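Local coordinates for scarecrow-like protein 3 (Arabidopsis thaliana, PDB 6KPB) that probably acts as a nuclear transcription factor in plant development, forming a homodimer that binds zinc-finger IDD proteins such as JACKDAW/IDD10, at the interface of chains A and B. Numbering follows the deposited sequence. Chains: chain A/B, Scarecrow-like protein 3.

Contact 1: the interface of chains A and B. Residues chain A 88, 98-99, 102, 394; chain B 121-122.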
ATOM      1  N   PRO A  88      -5.553  16.020   4.088  1.00 84.52           N
ATOM      2  CA  PRO A  88      -6.647  15.074   4.354  1.00 82.60           C
ATOM      3  C   PRO A  88      -7.193  15.177   5.765  1.00 88.52           C
ATOM      4  O   PRO A  88      -8.278  14.646   6.032  1.00 79.49           O
ATOM      5  CB  PRO A  88      -6.004  13.699   4.108  1.00 81.01           C
ATOM      6  CG  PRO A  88      -4.697  13.983   3.422  1.00 91.72           C
ATOM      7  CD  PRO A  88      -4.268  15.335   3.887  1.00 75.92           C
ATOM      8  N   ALA A  98      -7.198  17.955  -1.365  1.00 85.02           N
ATOM      9  CA  ALA A  98      -6.166  16.922  -1.318  1.00 83.85           C
ATOM     10  C   ALA A  98      -6.431  15.821  -2.337  1.00 88.18           C
ATOM     11  O   ALA A  98      -5.508  15.365  -3.022  1.00 94.10           O
ATOM     12  CB  ALA A  98      -6.073  16.336   0.090  1.00 83.71           C
ATOM     13  N   TYR A  99      -7.685  15.382  -2.456  1.00 82.27           N
ATOM     14  CA  TYR A  99      -7.991  14.281  -3.362  1.00 77.30           C
ATOM     15  C   TYR A  99      -8.073  14.735  -4.814  1.00 81.73           C
ATOM     16  O   TYR A  99      -7.708  13.975  -5.717  1.00 85.57           O
ATOM     17  CB  TYR A  99      -9.287  13.596  -2.928  1.00 70.22           C
ATOM     18  CG  TYR A  99      -9.171  12.982  -1.556  1.00 73.83           C
ATOM     19  CD1 TYR A  99      -8.485  11.791  -1.367  1.00 71.71           C
ATOM     20  CD2 TYR A  99      -9.725  13.601  -0.447  1.00 78.18           C
ATOM     21  CE1 TYR A  99      -8.358  11.232  -0.110  1.00 75.02           C
ATOM     22  CE2 TYR A  99      -9.605  13.052   0.813  1.00 78.91           C
ATOM     23  CZ  TYR A  99      -8.921  11.866   0.976  1.00 80.20           C
ATOM     24  OH  TYR A  99      -8.802  11.311   2.230  1.00 84.97           O
ATOM     25  N   GLU A 102      -4.246  15.216  -5.809  1.00 84.27           N
ATOM     26  CA  GLU A 102      -3.636  13.934  -6.151  1.00 80.79           C
ATOM     27  C   GLU A 102      -4.161  13.416  -7.482  1.00 83.49           C
ATOM     28  O   GLU A 102      -3.401  12.863  -8.288  1.00 82.84           O
ATOM     29  CB  GLU A 102      -3.890  12.915  -5.037  1.00 85.81           C
ATOM     30  CG  GLU A 102      -3.560  11.481  -5.429  1.00 94.00           C
ATOM     31  CD  GLU A 102      -3.148  10.621  -4.251  1.00113.82           C
ATOM     32  OE1 GLU A 102      -3.024  11.162  -3.132  1.00120.09           O
ATOM     33  OE2 GLU A 102      -2.940   9.404  -4.442  1.00120.96           O
ATOM     34  N   LYS A 394     -11.095   8.679   1.644  1.00 82.43           N
ATOM     35  CA  LYS A 394      -9.993   8.253   0.785  1.00 85.63           C
ATOM     36  C   LYS A 394     -10.363   7.053  -0.083  1.00 79.09           C
ATOM     37  O   LYS A 394     -10.300   7.127  -1.315  1.00 82.06           O
ATOM     38  CB  LYS A 394      -8.790   7.917   1.610  1.00 87.60           C
ATOM     39  CG  LYS A 394      -7.894   6.923   0.944  1.00 88.68           C
ATOM     40  CD  LYS A 394      -6.443   7.267   1.096  1.00 92.48           C
ATOM     41  CE  LYS A 394      -5.760   7.188  -0.246  1.00102.25           C
ATOM     42  NZ  LYS A 394      -4.317   6.925  -0.106  1.00113.81           N
TER
ATOM     43  N   ALA B 121      -0.376  13.689  -1.616  1.00 90.17           N
ATOM     44  CA  ALA B 121      -1.119  14.648  -0.802  1.00103.12           C
ATOM     45  C   ALA B 121      -2.045  13.939   0.177  1.00121.19           C
ATOM     46  O   ALA B 121      -2.216  14.381   1.318  1.00133.93           O
ATOM     47  CB  ALA B 121      -1.915  15.595  -1.700  1.00 99.05           C
ATOM     48  N   THR B 122      -2.648  12.835  -0.254  1.00120.08           N
ATOM     49  CA  THR B 122      -3.462  11.999   0.624  1.00112.72           C
ATOM     50  C   THR B 122      -2.583  10.937   1.283  1.00119.75           C
ATOM     51  O   THR B 122      -2.739   9.734   1.068  1.00126.33           O
ATOM     52  CB  THR B 122      -4.601  11.368  -0.163  1.00105.15           C
ATOM     53  OG1 THR B 122      -4.099  10.251  -0.908  1.00102.46           O
ATOM     54  CG2 THR B 122      -5.175  12.381  -1.131  1.00104.05           C
TER
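This is part of the two-fold homodimer interface of a GRAS-family protein: B:Ala121 and B:Thr122 of one subunit sit against A:Pro88, helix 92-109 and A:Lys394 of helix 387-406 of the other, so that a loop segment ties the two bodies together. The case illustrates how a small side chain can divide its faces between unlike neighbours. B:Thr122 hides 115 Å² of its surface. Its methyl CG2 lies above the CD1-CE1 edge of the A:Tyr99 ring, beyond the ring outline, with CG2 3.4 Å from A:Tyr99 CD1. Its hydroxyl OG1 turns to the carboxylate of A:Glu102 and donates a short hydrogen bond to OE1 at 2.6 Å, coming from above the carboxylate plane by 39°. The division follows from chi1 of 79°, which sets OG1 between the backbone N and the carbonyl carbon and swings CG2 back beside the nitrogen, toward the tyrosine. A:Glu102 is extended beyond CG and reaches the threonine at about a right angle. B:Thr122 N also lies 3.4 Å from A:Glu102 OE1, a weak hydrogen bond at most. The ammonium NZ of A:Lys394 makes similarly weak bonds to B:Thr122 OG1 and O. On the opposite flank the A:Pro88 ring lies against the backbone, its CG 3.3 Å from B:Ala121 O and 3.6 Å from B:Thr122 CA, while B:Ala121 CB rests 3.8 Å from A:Ala98 O.

Contact 2: the interface of chains A and B. Residues chain A 112-115, 117; chain B 76, 80, 84.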
ATOM      1  N   TRP A 112       3.258  11.056 -19.486  1.00114.77           N
ATOM      2  CA  TRP A 112       4.559  10.449 -19.753  1.00110.47           C
ATOM      3  C   TRP A 112       4.432   8.962 -19.439  1.00110.59           C
ATOM      4  O   TRP A 112       4.747   8.525 -18.320  1.00107.37           O
ATOM      5  CB  TRP A 112       5.659  11.106 -18.921  1.00113.94           C
ATOM      6  CG  TRP A 112       5.567  12.597 -18.912  1.00114.16           C
ATOM      7  CD1 TRP A 112       4.821  13.365 -18.068  1.00108.90           C
ATOM      8  CD2 TRP A 112       6.238  13.505 -19.794  1.00110.31           C
ATOM      9  NE1 TRP A 112       4.983  14.693 -18.369  1.00104.49           N
ATOM     10  CE2 TRP A 112       5.851  14.808 -19.423  1.00107.50           C
ATOM     11  CE3 TRP A 112       7.128  13.343 -20.860  1.00115.93           C
ATOM     12  CZ2 TRP A 112       6.324  15.942 -20.081  1.00114.17           C
ATOM     13  CZ3 TRP A 112       7.598  14.469 -21.509  1.00121.38           C
ATOM     14  CH2 TRP A 112       7.195  15.752 -21.118  1.00118.73           C
ATOM     15  N   PRO A 113       3.966   8.153 -20.396  1.00117.92           N
ATOM     16  CA  PRO A 113       3.690   6.739 -20.085  1.00115.07           C
ATOM     17  C   PRO A 113       4.908   5.973 -19.603  1.00101.00           C
ATOM     18  O   PRO A 113       4.773   5.087 -18.750  1.00104.65           O
ATOM     19  CB  PRO A 113       3.160   6.190 -21.418  1.00124.22           C
ATOM     20  CG  PRO A 113       2.658   7.391 -22.158  1.00127.08           C
ATOM     21  CD  PRO A 113       3.588   8.504 -21.774  1.00122.55           C
ATOM     22  N   GLY A 114       6.095   6.286 -20.124  1.00 99.36           N
ATOM     23  CA  GLY A 114       7.296   5.621 -19.644  1.00107.84           C
ATOM     24  C   GLY A 114       7.549   5.880 -18.172  1.00112.34           C
ATOM     25  O   GLY A 114       7.833   4.959 -17.403  1.00112.52           O
ATOM     26  N   LEU A 115       7.439   7.145 -17.757  1.00108.02           N
ATOM     27  CA  LEU A 115       7.603   7.479 -16.347  1.00 89.89           C
ATOM     28  C   LEU A 115       6.485   6.880 -15.503  1.00 94.66           C
ATOM     29  O   LEU A 115       6.732   6.382 -14.399  1.00103.38           O
ATOM     30  CB  LEU A 115       7.654   8.997 -16.175  1.00 90.73           C
ATOM     31  CG  LEU A 115       7.528   9.540 -14.749  1.00101.53           C
ATOM     32  CD1 LEU A 115       8.609   8.963 -13.847  1.00109.56           C
ATOM     33  CD2 LEU A 115       7.579  11.061 -14.746  1.00 96.23           C
ATOM     34  N   LYS A 117       4.586   4.144 -16.051  1.00106.39           N
ATOM     35  CA  LYS A 117       4.752   2.700 -15.911  1.00103.67           C
ATOM     36  C   LYS A 117       5.932   2.364 -15.011  1.00 92.37           C
ATOM     37  O   LYS A 117       5.831   1.491 -14.140  1.00 95.95           O
ATOM     38  CB  LYS A 117       4.939   2.049 -17.281  1.00110.30           C
ATOM     39  CG  LYS A 117       3.745   2.143 -18.209  1.00116.42           C
ATOM     40  CD  LYS A 117       4.100   1.575 -19.573  1.00128.52           C
ATOM     41  CE  LYS A 117       3.154   2.073 -20.648  1.00132.92           C
ATOM     42  NZ  LYS A 117       3.549   1.566 -21.990  1.00138.84           N
TER
ATOM     43  N   ASN B  76      12.130   9.681 -20.334  1.00105.73           N
ATOM     44  CA  ASN B  76      10.851   8.987 -20.435  1.00107.63           C
ATOM     45  C   ASN B  76      10.895   7.896 -21.497  1.00113.72           C
ATOM     46  O   ASN B  76      10.355   6.801 -21.296  1.00110.04           O
ATOM     47  CB  ASN B  76       9.735   9.986 -20.740  1.00111.21           C
ATOM     48  CG  ASN B  76       8.440   9.309 -21.135  1.00116.45           C
ATOM     49  OD1 ASN B  76       7.650   8.908 -20.279  1.00119.61           O
ATOM     50  ND2 ASN B  76       8.213   9.177 -22.436  1.00118.12           N
ATOM     51  N   GLU B  80      10.264   3.998 -20.883  1.00109.20           N
ATOM     52  CA  GLU B  80       9.255   3.237 -21.614  1.00110.72           C
ATOM     53  C   GLU B  80       9.806   1.893 -22.074  1.00105.64           C
ATOM     54  O   GLU B  80       9.123   0.866 -21.975  1.00106.86           O
ATOM     55  CB  GLU B  80       8.754   4.050 -22.809  1.00111.20           C
ATOM     56  CG  GLU B  80       7.787   3.310 -23.726  1.00128.87           C
ATOM     57  CD  GLU B  80       6.333   3.541 -23.357  1.00141.20           C
ATOM     58  OE1 GLU B  80       5.566   2.557 -23.305  1.00141.43           O
ATOM     59  OE2 GLU B  80       5.960   4.709 -23.120  1.00147.29           O
ATOM     60  N   HIS B  84       8.696  -2.515 -20.519  1.00109.05           N
ATOM     61  CA  HIS B  84       8.263  -3.714 -21.226  1.00117.65           C
ATOM     62  C   HIS B  84       9.240  -4.871 -21.062  1.00116.26           C
ATOM     63  O   HIS B  84       8.818  -6.034 -21.064  1.00130.33           O
ATOM     64  CB  HIS B  84       8.054  -3.407 -22.709  1.00133.90           C
ATOM     65  CG  HIS B  84       6.672  -2.934 -23.037  1.00151.37           C
ATOM     66  ND1 HIS B  84       5.648  -3.797 -23.362  1.00158.61           N
ATOM     67  CD2 HIS B  84       6.142  -1.688 -23.085  1.00156.64           C
ATOM     68  CE1 HIS B  84       4.549  -3.104 -23.598  1.00160.99           C
ATOM     69  NE2 HIS B  84       4.822  -1.822 -23.437  1.00158.96           N
TER
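Helix 113-118 of chain A presents its first turn to helix 72-85 of chain B, and A:Gly114, A:Leu115 and A:Lys117 meet B:Asn76 and B:Glu80 in an example of how one subunit may help to cap the helix start of another. Hydrogen bonding centres on the side-chain carbonyl of B:Asn76, which accepts from A:Leu115 N at 3.1 Å to OD1. The donor is tilted 29° from the carbonyl plane. A:Gly114 N is equally near OD1, but its N-H points away and makes no hydrogen bond. With CG of B:Asn76 anti to its own nitrogen (chi1 168°), the amide is carried out to this helix start, where its oxygen may act like a cap.

Ionic contact comes from A:Lys117, whose extended chain brings NZ to B:Glu80 OE1 at 2.6 Å. The ammonium meets this carboxylate oxygen on its syn side, 21° out of plane, and the two side chains run obliquely past each other. A bend at chi2 of B:Glu80 brings OE2 to the start of helix 113-118, 3.4 Å from A:Gly114 N, where its charge may also favour the helix dipole. Apolar contact is close because A:Gly114 has no side chain: its CA sits 3.7 Å from B:Glu80 CA. A:Trp112 contributes CB, 4.0 Å from B:Asn76 CG, rather than its indole. The site fixes the short helix of one subunit against its partner and so helps to hold the homodimer together.

Contact 3: the interface of chains A and B. Residues chain A 79-80, 83, 101; chain B 114, 117-118.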
ATOM      1  N   LEU A  79       0.660  22.789  -8.411  1.00108.12           N
ATOM      2  CA  LEU A  79       0.596  21.637  -7.517  1.00105.85           C
ATOM      3  C   LEU A  79       1.404  21.875  -6.247  1.00106.47           C
ATOM      4  O   LEU A  79       1.026  21.405  -5.168  1.00105.36           O
ATOM      5  CB  LEU A  79       1.090  20.382  -8.239  1.00 95.02           C
ATOM      6  CG  LEU A  79       0.196  19.834  -9.354  1.00101.97           C
ATOM      7  CD1 LEU A  79       0.821  18.601  -9.990  1.00101.95           C
ATOM      8  CD2 LEU A  79      -1.194  19.523  -8.821  1.00 88.21           C
ATOM      9  N   GLU A  80       2.523  22.597  -6.358  1.00109.20           N
ATOM     10  CA  GLU A  80       3.323  22.922  -5.181  1.00110.72           C
ATOM     11  C   GLU A  80       2.515  23.733  -4.175  1.00105.64           C
ATOM     12  O   GLU A  80       2.584  23.482  -2.965  1.00106.86           O
ATOM     13  CB  GLU A  80       4.580  23.685  -5.599  1.00111.20           C
ATOM     14  CG  GLU A  80       5.436  24.192  -4.443  1.00128.87           C
ATOM     15  CD  GLU A  80       6.532  23.219  -4.053  1.00141.20           C
ATOM     16  OE1 GLU A  80       6.707  22.969  -2.841  1.00141.43           O
ATOM     17  OE2 GLU A  80       7.220  22.705  -4.960  1.00147.29           O
ATOM     18  N   SER A  83      -0.147  21.537  -2.354  1.00102.91           N
ATOM     19  CA  SER A  83       0.366  20.570  -1.385  1.00110.44           C
ATOM     20  C   SER A  83       0.427  21.159   0.018  1.00110.61           C
ATOM     21  O   SER A  83       0.071  20.490   0.995  1.00115.91           O
ATOM     22  CB  SER A  83       1.745  20.077  -1.817  1.00120.96           C
ATOM     23  OG  SER A  83       1.676  19.391  -3.055  1.00130.71           O
ATOM     24  N   THR A 101      -6.225  17.275  -5.900  1.00 81.73           N
ATOM     25  CA  THR A 101      -4.828  17.548  -6.226  1.00 86.63           C
ATOM     26  C   THR A 101      -4.104  16.269  -6.620  1.00 91.05           C
ATOM     27  O   THR A 101      -3.415  16.222  -7.646  1.00 95.66           O
ATOM     28  CB  THR A 101      -4.123  18.222  -5.047  1.00 81.88           C
ATOM     29  OG1 THR A 101      -4.729  19.496  -4.789  1.00 82.52           O
ATOM     30  CG2 THR A 101      -2.650  18.422  -5.344  1.00 78.90           C
TER
ATOM     31  N   GLY B 114       6.483  19.876  -6.674  1.00 99.36           N
ATOM     32  CA  GLY B 114       5.038  20.033  -6.633  1.00107.84           C
ATOM     33  C   GLY B 114       4.310  18.785  -7.093  1.00112.34           C
ATOM     34  O   GLY B 114       3.363  18.328  -6.450  1.00112.52           O
ATOM     35  N   LYS B 117       5.024  15.843  -4.423  1.00106.39           N
ATOM     36  CA  LYS B 117       4.222  15.966  -3.209  1.00103.67           C
ATOM     37  C   LYS B 117       2.751  15.696  -3.489  1.00 92.37           C
ATOM     38  O   LYS B 117       2.087  14.979  -2.730  1.00 95.95           O
ATOM     39  CB  LYS B 117       4.390  17.356  -2.596  1.00110.30           C
ATOM     40  CG  LYS B 117       5.783  17.674  -2.089  1.00116.42           C
ATOM     41  CD  LYS B 117       5.849  19.119  -1.624  1.00128.52           C
ATOM     42  CE  LYS B 117       7.278  19.624  -1.577  1.00132.92           C
ATOM     43  NZ  LYS B 117       7.329  21.060  -1.185  1.00138.84           N
ATOM     44  N   ALA B 118       2.230  16.294  -4.558  1.00 90.85           N
ATOM     45  CA  ALA B 118       0.823  16.100  -4.888  1.00 85.61           C
ATOM     46  C   ALA B 118       0.483  14.626  -5.083  1.00 82.43           C
ATOM     47  O   ALA B 118      -0.634  14.204  -4.767  1.00 94.30           O
ATOM     48  CB  ALA B 118       0.466  16.901  -6.137  1.00 85.28           C
TER
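B:Lys117 and A:Ser83 touch near their backbones, where helix 113-118 of chain B rests on helix 72-85 of chain A, and the lysine shows how one long side chain can serve two kinds of contact along its length. Its CB lies against the serine, 3.4 Å from A:Ser83 OG and 3.9 Å from A:Ser83 CB. From there CG sets off anti to the carbonyl carbon (chi1 -65°), and the extended chain runs past the serine; CD first nears the carboxylate, 4.1 Å from A:Glu80 OE1, CE comes 3.6 Å from the same A:Glu80 OE1, and the tip NZ ends in the salt bridge with that carboxylate.

Behind the lysine, B:Ala118 points its methyl into the groove between helices 72-85 and 92-109 of chain A. B:Ala118 CB is 3.6 Å from the methyl CG2 of A:Thr101 and 4.1 Å from A:Leu79 CD2, a small apolar patch. A:Leu79 also offers CB to the backbone carbonyl of B:Gly114, 3.5 Å from its O. The A:Ser83 hydroxyl, although it faces the partner chain, is held within its own helix: OG donates to A:Leu79 O at 3.0 Å, with the donor tilted 33° from the carbonyl plane.

Contact 4: the interface of chains A and B. Residues chain A 119-122, 124; chain B 88, 99, 102, 394.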
ATOM      1  N   LEU A 119       7.103   3.921 -12.595  1.00 79.61           N
ATOM      2  CA  LEU A 119       6.744   4.137 -11.197  1.00 99.62           C
ATOM      3  C   LEU A 119       6.027   2.939 -10.589  1.00106.44           C
ATOM      4  O   LEU A 119       5.893   2.868  -9.360  1.00114.21           O
ATOM      5  CB  LEU A 119       5.864   5.384 -11.061  1.00 95.32           C
ATOM      6  CG  LEU A 119       6.449   6.636 -10.402  1.00112.34           C
ATOM      7  CD1 LEU A 119       7.523   7.249 -11.274  1.00110.17           C
ATOM      8  CD2 LEU A 119       5.355   7.653 -10.114  1.00121.73           C
ATOM      9  N   ASN A 120       5.556   2.003 -11.415  1.00104.63           N
ATOM     10  CA  ASN A 120       4.909   0.791 -10.928  1.00 95.77           C
ATOM     11  C   ASN A 120       5.517  -0.463 -11.548  1.00 89.90           C
ATOM     12  O   ASN A 120       4.846  -1.499 -11.613  1.00 94.85           O
ATOM     13  CB  ASN A 120       3.404   0.838 -11.198  1.00100.58           C
ATOM     14  CG  ASN A 120       2.736   2.043 -10.567  1.00123.23           C
ATOM     15  OD1 ASN A 120       2.110   2.852 -11.254  1.00123.08           O
ATOM     16  ND2 ASN A 120       2.866   2.170  -9.252  1.00134.31           N
ATOM     17  N   ALA A 121       6.770  -0.390 -12.006  1.00 90.17           N
ATOM     18  CA  ALA A 121       7.415  -1.553 -12.612  1.00103.12           C
ATOM     19  C   ALA A 121       7.432  -2.735 -11.653  1.00121.19           C
ATOM     20  O   ALA A 121       7.262  -3.887 -12.067  1.00133.93           O
ATOM     21  CB  ALA A 121       8.837  -1.198 -13.048  1.00 99.05           C
ATOM     22  N   THR A 122       7.633  -2.467 -10.367  1.00120.08           N
ATOM     23  CA  THR A 122       7.551  -3.496  -9.334  1.00112.72           C
ATOM     24  C   THR A 122       6.117  -3.587  -8.812  1.00119.75           C
ATOM     25  O   THR A 122       5.827  -3.311  -7.647  1.00126.33           O
ATOM     26  CB  THR A 122       8.532  -3.191  -8.212  1.00105.15           C
ATOM     27  OG1 THR A 122       7.983  -2.173  -7.367  1.00102.46           O
ATOM     28  CG2 THR A 122       9.835  -2.688  -8.797  1.00104.05           C
ATOM     29  N   THR A 124       2.902  -3.889  -7.210  1.00135.07           N
ATOM     30  CA  THR A 124       2.491  -4.438  -5.919  1.00149.74           C
ATOM     31  C   THR A 124       1.113  -5.083  -6.077  1.00160.62           C
ATOM     32  O   THR A 124       0.087  -4.584  -5.609  1.00158.79           O
ATOM     33  CB  THR A 124       2.492  -3.356  -4.848  1.00145.11           C
ATOM     34  OG1 THR A 124       3.690  -2.579  -4.958  1.00137.78           O
ATOM     35  CG2 THR A 124       2.438  -3.985  -3.460  1.00143.47           C
TER
ATOM     36  N   PRO B  88       9.417  -7.983 -12.319  1.00 84.52           N
ATOM     37  CA  PRO B  88       9.776  -8.568 -11.018  1.00 82.60           C
ATOM     38  C   PRO B  88       9.644 -10.078 -10.988  1.00 88.52           C
ATOM     39  O   PRO B  88      10.170 -10.710 -10.063  1.00 79.49           O
ATOM     40  CB  PRO B  88       8.789  -7.907 -10.041  1.00 81.01           C
ATOM     41  CG  PRO B  88       8.163  -6.774 -10.806  1.00 91.72           C
ATOM     42  CD  PRO B  88       8.190  -7.177 -12.243  1.00 75.92           C
ATOM     43  N   TYR B  99      13.674  -2.925 -10.304  1.00 82.27           N
ATOM     44  CA  TYR B  99      13.845  -2.105  -9.110  1.00 77.30           C
ATOM     45  C   TYR B  99      14.729  -0.891  -9.366  1.00 81.73           C
ATOM     46  O   TYR B  99      14.508   0.168  -8.770  1.00 85.57           O
ATOM     47  CB  TYR B  99      14.402  -2.957  -7.969  1.00 70.22           C
ATOM     48  CG  TYR B  99      13.458  -4.065  -7.577  1.00 73.83           C
ATOM     49  CD1 TYR B  99      12.327  -3.800  -6.818  1.00 71.71           C
ATOM     50  CD2 TYR B  99      13.682  -5.372  -7.983  1.00 78.18           C
ATOM     51  CE1 TYR B  99      11.447  -4.806  -6.471  1.00 75.02           C
ATOM     52  CE2 TYR B  99      12.810  -6.385  -7.642  1.00 78.91           C
ATOM     53  CZ  TYR B  99      11.695  -6.097  -6.884  1.00 80.20           C
ATOM     54  OH  TYR B  99      10.824  -7.105  -6.538  1.00 84.97           O
ATOM     55  N   GLU B 102      12.310   1.558 -11.372  1.00 84.27           N
ATOM     56  CA  GLU B 102      11.431   2.279 -10.456  1.00 80.79           C
ATOM     57  C   GLU B 102      12.206   3.318  -9.658  1.00 83.49           C
ATOM     58  O   GLU B 102      11.715   4.430  -9.425  1.00 82.84           O
ATOM     59  CB  GLU B 102      10.723   1.297  -9.520  1.00 85.81           C
ATOM     60  CG  GLU B 102      10.025   1.965  -8.344  1.00 94.00           C
ATOM     61  CD  GLU B 102       8.825   1.185  -7.843  1.00113.82           C
ATOM     62  OE1 GLU B 102       8.470   0.167  -8.471  1.00120.09           O
ATOM     63  OE2 GLU B 102       8.229   1.595  -6.824  1.00120.96           O
ATOM     64  N   LYS B 394      11.795  -7.223  -3.136  1.00 82.43           N
ATOM     65  CA  LYS B 394      11.108  -5.934  -3.161  1.00 85.63           C
ATOM     66  C   LYS B 394      11.272  -5.162  -1.853  1.00 79.09           C
ATOM     67  O   LYS B 394      11.785  -4.039  -1.848  1.00 82.06           O
ATOM     68  CB  LYS B 394       9.651  -6.126  -3.444  1.00 87.60           C
ATOM     69  CG  LYS B 394       8.805  -5.028  -2.885  1.00 88.68           C
ATOM     70  CD  LYS B 394       7.728  -4.595  -3.833  1.00 92.48           C
ATOM     71  CE  LYS B 394       7.730  -3.091  -3.950  1.00102.25           C
ATOM     72  NZ  LYS B 394       6.408  -2.576  -4.349  1.00113.81           N
TER
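Bends at chi2 and chi3 of B:Lys394 (138° and -131°) carry its ammonium to A:Thr124, whose OG1 is set beside its own backbone N by a chi1 of -45°. The two side chains cross at about a right angle, and NZ of the lysine lies 2.8 Å from A:Thr124 OG1, a hydrogen bond in which the ammonium can only be the donor. The case shows how a chain segment can be gripped at alternate residues: A:Thr122, two positions earlier, makes weak bonds to the same lysine through OG1 and O, while its hydroxyl and methyl are taken up by B:Glu102 and B:Tyr99, as in the twin set with the chains exchanged. The tip of the lysine thus lies near both threonines, and the residue loses 42 Å² of surface to the partner.

At the near end, A:Leu119 brings its backbone carbonyl toward the B:Glu102 carboxylate, with O 3.7 Å from OE2. Both atoms are acceptors, so this is proximity and not a bond. B:Glu102 hides 44 Å² here, partly under this stretch. Through this site the segment following helix 113-118 is fastened across the partner subunit, reinforcing the homodimer.

Two-fold symmetry pairs these sites. Contact 1 and contact 4, whose C-alpha centres lie about 23 Å apart, share Pro88, Tyr99, Glu102, Ala121, Thr122 and Lys394 with the chains exchanged. Contact 2 and contact 3, about 21 Å apart, likewise share Glu80, Gly114 and Lys117. Within each half the sites adjoin: contact 1 lies about 10 Å from contact 3, and contact 2 about 13 Å from contact 4. Helix 113-118 and the segment after it therefore reach across in one continuous stretch over helices 72-85 and 92-109 of the partner, and this reciprocal exchange would help to hold the homodimer together.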